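Local coordinates for protein Zn-dependent hydrolase of metallo-beta-lactamase superfamily TM0207 (Thermotoga maritima, PDB 1VJN) that probably acts as a zinc-dependent hydrolase, using a metallo-hydrolase fold like that of other metallo-beta-lactamase relatives, at residues Asp123-Val127 against Thr149-Gly153; Phe189-Phe193 against Arg212-Val216. One frame throughout, in Å; residues are numbered along the deposited sequence.

Contact 1: Asp123-Val127 against Thr149-Gly153; sequences DLGHV and TYTIG
Two irregular loops pack side by side here, one following strand 116-120 and the other following the neighbouring parallel strand 141-145 of the eight-stranded sheet. The end-to-end directions of the touching parts are 37° apart, and the nearest CA atoms are those of Gly125 and Thr151, 4.3 Å apart. Leu124 (phi/psi -52/129) and Ile152 (-62/159) are polyproline-like, Thr151 (-139/-174) more fully extended. A single backbone hydrogen bond joins the loops, Ile152 N to Leu124 O at 3.0 Å. In the metallo-beta-lactamase fold, loops at the strand ends frame the metal site, and Asp123, beside His57 and near His173, probably corresponds to the metal-binding aspartate of relatives. Thr151 CG2 packs 3.9 Å from Asp123 CA, while the p rotamer of Thr151 lets OG1 bond to Ile152 O (2.9 Å). Ile152, also p, presses CG2 against the other backbone, 3.5 Å from His126 N and 3.6 Å from Gly125 C; its CD1 meets Leu124 CD2 at 4.0 Å. Gly153 occupies the N-cap position of helix 154-163.

Contact 2: Phe189-Phe193 against Arg212-Val216; sequences FLKLF and RKVVV
The alpha/beta layering of the metallo-hydrolase fold is seen here in miniature: helix 187-190 and a type I turn from Leu190 to Phe193 lie against one face of strand 213-216 in the eight-stranded sheet. In the turn Phe193 N is bonded to Leu190 O at 3.2 Å, and Phe193 itself is extended. Backbones stay apart, the nearest CA pair being Leu190 and Val214 at 7.7 Å, so side chains do the joining. Alternation along the strand points Val214 and Val216 toward the helix and turn, and Lys213 and Val215 away; Arg212, just before the strand, also points toward them. Val214 is the central bump, filling a hollow lined by Phe189, Leu190 and Phe193. Its CG1 lies 3.7 Å from Leu190 CD2 and 4.2 Å from Phe189 CE2. Phe193 (chi1 m, chi2 89°) turns the face of its ring to Val214 CG2, a CH-pi contact 3.6 Å from the centroid and 8° off the normal. Leu190, in the m,t rotamer, returns the fit by resting CD2 over the gap between the two valines, 3.7 Å from Val214 CG1 and from Val216 CG2. Arg212, salt-bridged to Asp162, passes the Phe193 ring at its edge, with NH1 4.1 Å from Phe193 CE2.

In the fold
Followed from the N terminus, the chain closes two loops in series, neither nested nor crossed. Contact 1 encloses helix 130-136 and strand 141-145, gathering the loops after two adjacent strands. The second loop leads directly into helix 154-163, and strand 168-172 comes next. Contact 2 then brackets strands 197-198 and 202-205; because 202-205 belongs to the six-stranded sheet, this excursion visits the other half of the sandwich before strand 213-216 returns. The centres of the two contacts are about 17 Å apart and their nearest atoms about 6 Å, without touching. Helix 154-163 bridges that interval: Ala157 meets both Ile152 of contact 1 and Phe189 of contact 2.

Contact 1: Asp123-Val127 against Thr149-Gly153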
ATOM      1  N   ASP A 123      -7.538  -1.881   3.362  1.00 20.45           N
ATOM      2  CA  ASP A 123      -8.312  -3.114   3.346  1.00 16.80           C
ATOM      3  C   ASP A 123      -9.491  -2.964   2.395  1.00 16.66           C
ATOM      4  O   ASP A 123     -10.597  -3.368   2.677  1.00 23.19           O
ATOM      5  CB  ASP A 123      -8.785  -3.351   4.763  1.00 20.99           C
ATOM      6  CG  ASP A 123      -7.614  -3.610   5.708  1.00 30.46           C
ATOM      7  OD1 ASP A 123      -6.740  -4.416   5.352  1.00 40.47           O
ATOM      8  OD2 ASP A 123      -7.450  -3.043   6.788  1.00 47.78           O
ATOM      9  N   LEU A 124      -9.223  -2.435   1.217  1.00 16.16           N
ATOM     10  CA  LEU A 124     -10.242  -2.097   0.240  1.00 17.20           C
ATOM     11  C   LEU A 124     -11.105  -3.292   0.013  1.00 20.07           C
ATOM     12  O   LEU A 124     -10.579  -4.377  -0.284  1.00 18.74           O
ATOM     13  CB  LEU A 124      -9.610  -1.677  -1.068  1.00 17.70           C
ATOM     14  CG  LEU A 124     -10.591  -1.297  -2.196  1.00 18.52           C
ATOM     15  CD1 LEU A 124     -11.350  -0.035  -1.865  1.00 17.57           C
ATOM     16  CD2 LEU A 124      -9.814  -1.097  -3.444  1.00 14.84           C
ATOM     17  N   GLY A 125     -12.419  -3.056   0.126  1.00 19.61           N
ATOM     18  CA  GLY A 125     -13.420  -4.108   0.165  1.00 18.39           C
ATOM     19  C   GLY A 125     -14.233  -4.224  -1.083  1.00 19.85           C
ATOM     20  O   GLY A 125     -15.047  -5.157  -1.205  1.00 21.99           O
ATOM     21  N   HIS A 126     -14.095  -3.268  -1.998  1.00 16.53           N
ATOM     22  CA  HIS A 126     -14.955  -3.264  -3.205  1.00 20.08           C
ATOM     23  C   HIS A 126     -14.096  -2.619  -4.290  1.00 18.81           C
ATOM     24  O   HIS A 126     -13.117  -1.939  -4.008  1.00 15.91           O
ATOM     25  CB  HIS A 126     -16.258  -2.432  -3.013  1.00 19.83           C
ATOM     26  CG  HIS A 126     -15.980  -1.010  -2.606  1.00 24.03           C
ATOM     27  ND1 HIS A 126     -15.517  -0.059  -3.488  1.00 29.04           N
ATOM     28  CD2 HIS A 126     -15.987  -0.410  -1.389  1.00 33.85           C
ATOM     29  CE1 HIS A 126     -15.303   1.077  -2.849  1.00 31.72           C
ATOM     30  NE2 HIS A 126     -15.593   0.895  -1.573  1.00 31.28           N
ATOM     31  N   VAL A 127     -14.419  -2.881  -5.531  1.00 17.88           N
ATOM     32  CA  VAL A 127     -13.704  -2.232  -6.640  1.00 20.73           C
ATOM     33  C   VAL A 127     -13.924  -0.730  -6.488  1.00 17.65           C
ATOM     34  O   VAL A 127     -15.027  -0.326  -6.179  1.00 19.57           O
ATOM     35  CB  VAL A 127     -14.260  -2.738  -7.981  1.00 23.65           C
ATOM     36  CG1 VAL A 127     -13.761  -1.890  -9.163  1.00 27.72           C
ATOM     37  CG2 VAL A 127     -13.896  -4.235  -8.169  1.00 27.36           C
ATOM     38  N   THR A 149     -11.932 -12.185   1.088  1.00 28.63           N
ATOM     39  CA  THR A 149     -13.157 -12.261   1.935  1.00 26.31           C
ATOM     40  C   THR A 149     -13.311 -10.958   2.725  1.00 26.09           C
ATOM     41  O   THR A 149     -14.343 -10.301   2.687  1.00 24.83           O
ATOM     42  CB  THR A 149     -12.966 -13.443   2.882  1.00 25.93           C
ATOM     43  OG1 THR A 149     -13.038 -14.637   2.113  1.00 24.25           O
ATOM     44  CG2 THR A 149     -14.086 -13.607   3.899  1.00 28.11           C
ATOM     45  N   TYR A 150     -12.230 -10.592   3.416  1.00 23.89           N
ATOM     46  CA  TYR A 150     -12.125  -9.395   4.254  1.00 24.96           C
ATOM     47  C   TYR A 150     -11.753  -8.173   3.405  1.00 24.76           C
ATOM     48  O   TYR A 150     -11.887  -7.040   3.842  1.00 25.80           O
ATOM     49  CB  TYR A 150     -11.040  -9.631   5.308  1.00 21.99           C
ATOM     50  CG  TYR A 150     -11.273 -10.951   5.959  1.00 26.54           C
ATOM     51  CD1 TYR A 150     -12.378 -11.145   6.785  1.00 24.44           C
ATOM     52  CD2 TYR A 150     -10.449 -12.046   5.683  1.00 26.61           C
ATOM     53  CE1 TYR A 150     -12.634 -12.386   7.364  1.00 28.96           C
ATOM     54  CE2 TYR A 150     -10.687 -13.278   6.252  1.00 33.71           C
ATOM     55  CZ  TYR A 150     -11.780 -13.452   7.090  1.00 34.98           C
ATOM     56  OH  TYR A 150     -12.030 -14.693   7.645  1.00 37.65           O
ATOM     57  N   THR A 151     -11.241  -8.431   2.213  1.00 21.05           N
ATOM     58  CA  THR A 151     -10.933  -7.408   1.225  1.00 22.65           C
ATOM     59  C   THR A 151     -11.357  -7.938  -0.109  1.00 20.03           C
ATOM     60  O   THR A 151     -11.905  -9.022  -0.223  1.00 20.80           O
ATOM     61  CB  THR A 151      -9.403  -7.116   1.183  1.00 20.74           C
ATOM     62  OG1 THR A 151      -8.678  -8.269   0.699  1.00 22.13           O
ATOM     63  CG2 THR A 151      -8.835  -6.857   2.602  1.00 19.85           C
ATOM     64  N   ILE A 152     -11.041  -7.194  -1.145  1.00 19.37           N
ATOM     65  CA  ILE A 152     -11.191  -7.676  -2.496  1.00 18.92           C
ATOM     66  C   ILE A 152     -10.310  -8.888  -2.714  1.00 17.45           C
ATOM     67  O   ILE A 152      -9.354  -9.123  -1.962  1.00 18.44           O
ATOM     68  CB  ILE A 152     -10.857  -6.583  -3.517  1.00 19.03           C
ATOM     69  CG1 ILE A 152      -9.517  -5.883  -3.219  1.00 19.45           C
ATOM     70  CG2 ILE A 152     -11.950  -5.519  -3.510  1.00 17.28           C
ATOM     71  CD1 ILE A 152      -9.040  -4.934  -4.346  1.00 19.96           C
ATOM     72  N   GLY A 153     -10.685  -9.644  -3.728  1.00 18.29           N
ATOM     73  CA  GLY A 153     -10.014 -10.835  -4.167  1.00 16.46           C
ATOM     74  C   GLY A 153      -9.160 -10.512  -5.368  1.00 18.94           C
ATOM     75  O   GLY A 153      -9.061  -9.343  -5.786  1.00 22.36           O
TER

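Contact 2: Phe189-Phe193 against Arg212-Val216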
ATOM      1  N   PHE A 189      -3.735 -14.519  -7.479  1.00 18.52           N
ATOM      2  CA  PHE A 189      -3.552 -13.243  -8.154  1.00 16.55           C
ATOM      3  C   PHE A 189      -2.486 -13.358  -9.236  1.00 15.04           C
ATOM      4  O   PHE A 189      -2.658 -12.875 -10.364  1.00 18.20           O
ATOM      5  CB  PHE A 189      -3.192 -12.235  -7.093  1.00 14.41           C
ATOM      6  CG  PHE A 189      -3.020 -10.839  -7.582  1.00 16.04           C
ATOM      7  CD1 PHE A 189      -4.080 -10.130  -8.099  1.00 16.23           C
ATOM      8  CD2 PHE A 189      -1.774 -10.197  -7.449  1.00 19.45           C
ATOM      9  CE1 PHE A 189      -3.923  -8.836  -8.507  1.00 20.59           C
ATOM     10  CE2 PHE A 189      -1.611  -8.898  -7.873  1.00 21.01           C
ATOM     11  CZ  PHE A 189      -2.676  -8.208  -8.389  1.00 19.25           C
ATOM     12  N   LEU A 190      -1.378 -14.018  -8.928  1.00 18.74           N
ATOM     13  CA  LEU A 190      -0.255 -14.104  -9.888  1.00 19.77           C
ATOM     14  C   LEU A 190      -0.630 -14.764 -11.213  1.00 19.55           C
ATOM     15  O   LEU A 190      -0.107 -14.404 -12.268  1.00 19.93           O
ATOM     16  CB  LEU A 190       0.942 -14.855  -9.281  1.00 19.41           C
ATOM     17  CG  LEU A 190       1.482 -14.279  -7.978  1.00 22.21           C
ATOM     18  CD1 LEU A 190       2.697 -15.082  -7.471  1.00 18.24           C
ATOM     19  CD2 LEU A 190       1.832 -12.816  -8.132  1.00 25.93           C
ATOM     20  N   LYS A 191      -1.508 -15.757 -11.161  1.00 21.21           N
ATOM     21  CA  LYS A 191      -1.952 -16.435 -12.367  1.00 21.14           C
ATOM     22  C   LYS A 191      -2.688 -15.515 -13.370  1.00 20.20           C
ATOM     23  O   LYS A 191      -2.883 -15.884 -14.516  1.00 18.89           O
ATOM     24  CB  LYS A 191      -2.789 -17.683 -12.039  1.00 24.36           C
ATOM     25  CG  LYS A 191      -4.018 -17.442 -11.174  1.00 35.74           C
ATOM     26  CD  LYS A 191      -5.264 -18.211 -11.641  1.00 48.06           C
ATOM     27  CE  LYS A 191      -5.071 -19.727 -11.708  1.00 52.50           C
ATOM     28  NZ  LYS A 191      -6.178 -20.390 -12.514  1.00 57.60           N
ATOM     29  N   LEU A 192      -3.038 -14.299 -12.963  1.00 19.99           N
ATOM     30  CA  LEU A 192      -3.773 -13.390 -13.828  1.00 18.13           C
ATOM     31  C   LEU A 192      -2.868 -12.516 -14.666  1.00 18.92           C
ATOM     32  O   LEU A 192      -3.348 -11.725 -15.479  1.00 21.94           O
ATOM     33  CB  LEU A 192      -4.696 -12.517 -12.966  1.00 16.02           C
ATOM     34  CG  LEU A 192      -5.725 -13.285 -12.120  1.00 21.71           C
ATOM     35  CD1 LEU A 192      -6.487 -12.297 -11.200  1.00 27.79           C
ATOM     36  CD2 LEU A 192      -6.701 -14.120 -12.990  1.00 24.84           C
ATOM     37  N   PHE A 193      -1.558 -12.641 -14.457  1.00 20.41           N
ATOM     38  CA  PHE A 193      -0.565 -11.828 -15.146  1.00 21.14           C
ATOM     39  C   PHE A 193       0.438 -12.723 -15.892  1.00 22.90           C
ATOM     40  O   PHE A 193       0.568 -13.913 -15.622  1.00 19.58           O
ATOM     41  CB  PHE A 193       0.184 -10.921 -14.167  1.00 22.22           C
ATOM     42  CG  PHE A 193      -0.717 -10.002 -13.361  1.00 26.18           C
ATOM     43  CD1 PHE A 193      -1.246 -10.424 -12.155  1.00 23.62           C
ATOM     44  CD2 PHE A 193      -1.002  -8.712 -13.801  1.00 25.46           C
ATOM     45  CE1 PHE A 193      -2.068  -9.589 -11.411  1.00 19.80           C
ATOM     46  CE2 PHE A 193      -1.836  -7.869 -13.069  1.00 22.41           C
ATOM     47  CZ  PHE A 193      -2.366  -8.303 -11.865  1.00 21.23           C
ATOM     48  N   ARG A 212       4.491  -2.452 -16.541  1.00 26.38           N
ATOM     49  CA  ARG A 212       3.803  -3.169 -15.514  1.00 26.35           C
ATOM     50  C   ARG A 212       4.628  -4.334 -15.027  1.00 25.99           C
ATOM     51  O   ARG A 212       5.139  -5.115 -15.823  1.00 22.55           O
ATOM     52  CB  ARG A 212       2.471  -3.701 -16.014  1.00 26.11           C
ATOM     53  CG  ARG A 212       1.844  -4.601 -14.971  1.00 31.12           C
ATOM     54  CD  ARG A 212       0.427  -4.816 -15.154  1.00 33.67           C
ATOM     55  NE  ARG A 212      -0.329  -3.633 -14.785  1.00 35.05           N
ATOM     56  CZ  ARG A 212      -1.645  -3.543 -14.913  1.00 39.39           C
ATOM     57  NH1 ARG A 212      -2.336  -4.564 -15.428  1.00 33.31           N
ATOM     58  NH2 ARG A 212      -2.273  -2.436 -14.549  1.00 33.81           N
ATOM     59  N   LYS A 213       4.719  -4.469 -13.707  1.00 25.64           N
ATOM     60  CA  LYS A 213       5.367  -5.624 -13.100  1.00 25.62           C
ATOM     61  C   LYS A 213       4.737  -5.905 -11.740  1.00 23.65           C
ATOM     62  O   LYS A 213       4.661  -5.018 -10.891  1.00 20.84           O
ATOM     63  CB  LYS A 213       6.850  -5.367 -12.923  1.00 29.81           C
ATOM     64  CG  LYS A 213       7.680  -6.623 -12.673  1.00 36.43           C
ATOM     65  CD  LYS A 213       9.186  -6.295 -12.686  1.00 49.94           C
ATOM     66  CE  LYS A 213       9.574  -5.086 -11.778  1.00 55.02           C
ATOM     67  NZ  LYS A 213      11.053  -4.868 -11.622  1.00 49.49           N
ATOM     68  N   VAL A 214       4.279  -7.134 -11.559  1.00 20.30           N
ATOM     69  CA  VAL A 214       3.824  -7.589 -10.271  1.00 18.97           C
ATOM     70  C   VAL A 214       5.048  -8.040  -9.434  1.00 18.38           C
ATOM     71  O   VAL A 214       5.868  -8.848  -9.883  1.00 18.85           O
ATOM     72  CB  VAL A 214       2.792  -8.708 -10.450  1.00 20.03           C
ATOM     73  CG1 VAL A 214       2.398  -9.265  -9.105  1.00 19.68           C
ATOM     74  CG2 VAL A 214       1.574  -8.188 -11.181  1.00 20.80           C
ATOM     75  N   VAL A 215       5.200  -7.460  -8.251  1.00 17.06           N
ATOM     76  CA  VAL A 215       6.325  -7.745  -7.361  1.00 15.98           C
ATOM     77  C   VAL A 215       5.783  -8.288  -6.052  1.00 19.14           C
ATOM     78  O   VAL A 215       5.046  -7.580  -5.344  1.00 22.04           O
ATOM     79  CB  VAL A 215       7.170  -6.504  -7.079  1.00 17.43           C
ATOM     80  CG1 VAL A 215       8.254  -6.804  -6.002  1.00 20.15           C
ATOM     81  CG2 VAL A 215       7.816  -6.017  -8.351  1.00 18.97           C
ATOM     82  N   VAL A 216       6.176  -9.521  -5.743  1.00 16.10           N
ATOM     83  CA  VAL A 216       5.812 -10.219  -4.529  1.00 17.36           C
ATOM     84  C   VAL A 216       6.978 -10.069  -3.560  1.00 17.35           C
ATOM     85  O   VAL A 216       8.084 -10.540  -3.828  1.00 18.37           O
ATOM     86  CB  VAL A 216       5.572 -11.732  -4.781  1.00 17.75           C
ATOM     87  CG1 VAL A 216       5.075 -12.418  -3.518  1.00 18.47           C
ATOM     88  CG2 VAL A 216       4.577 -11.934  -5.870  1.00 21.14           C
TER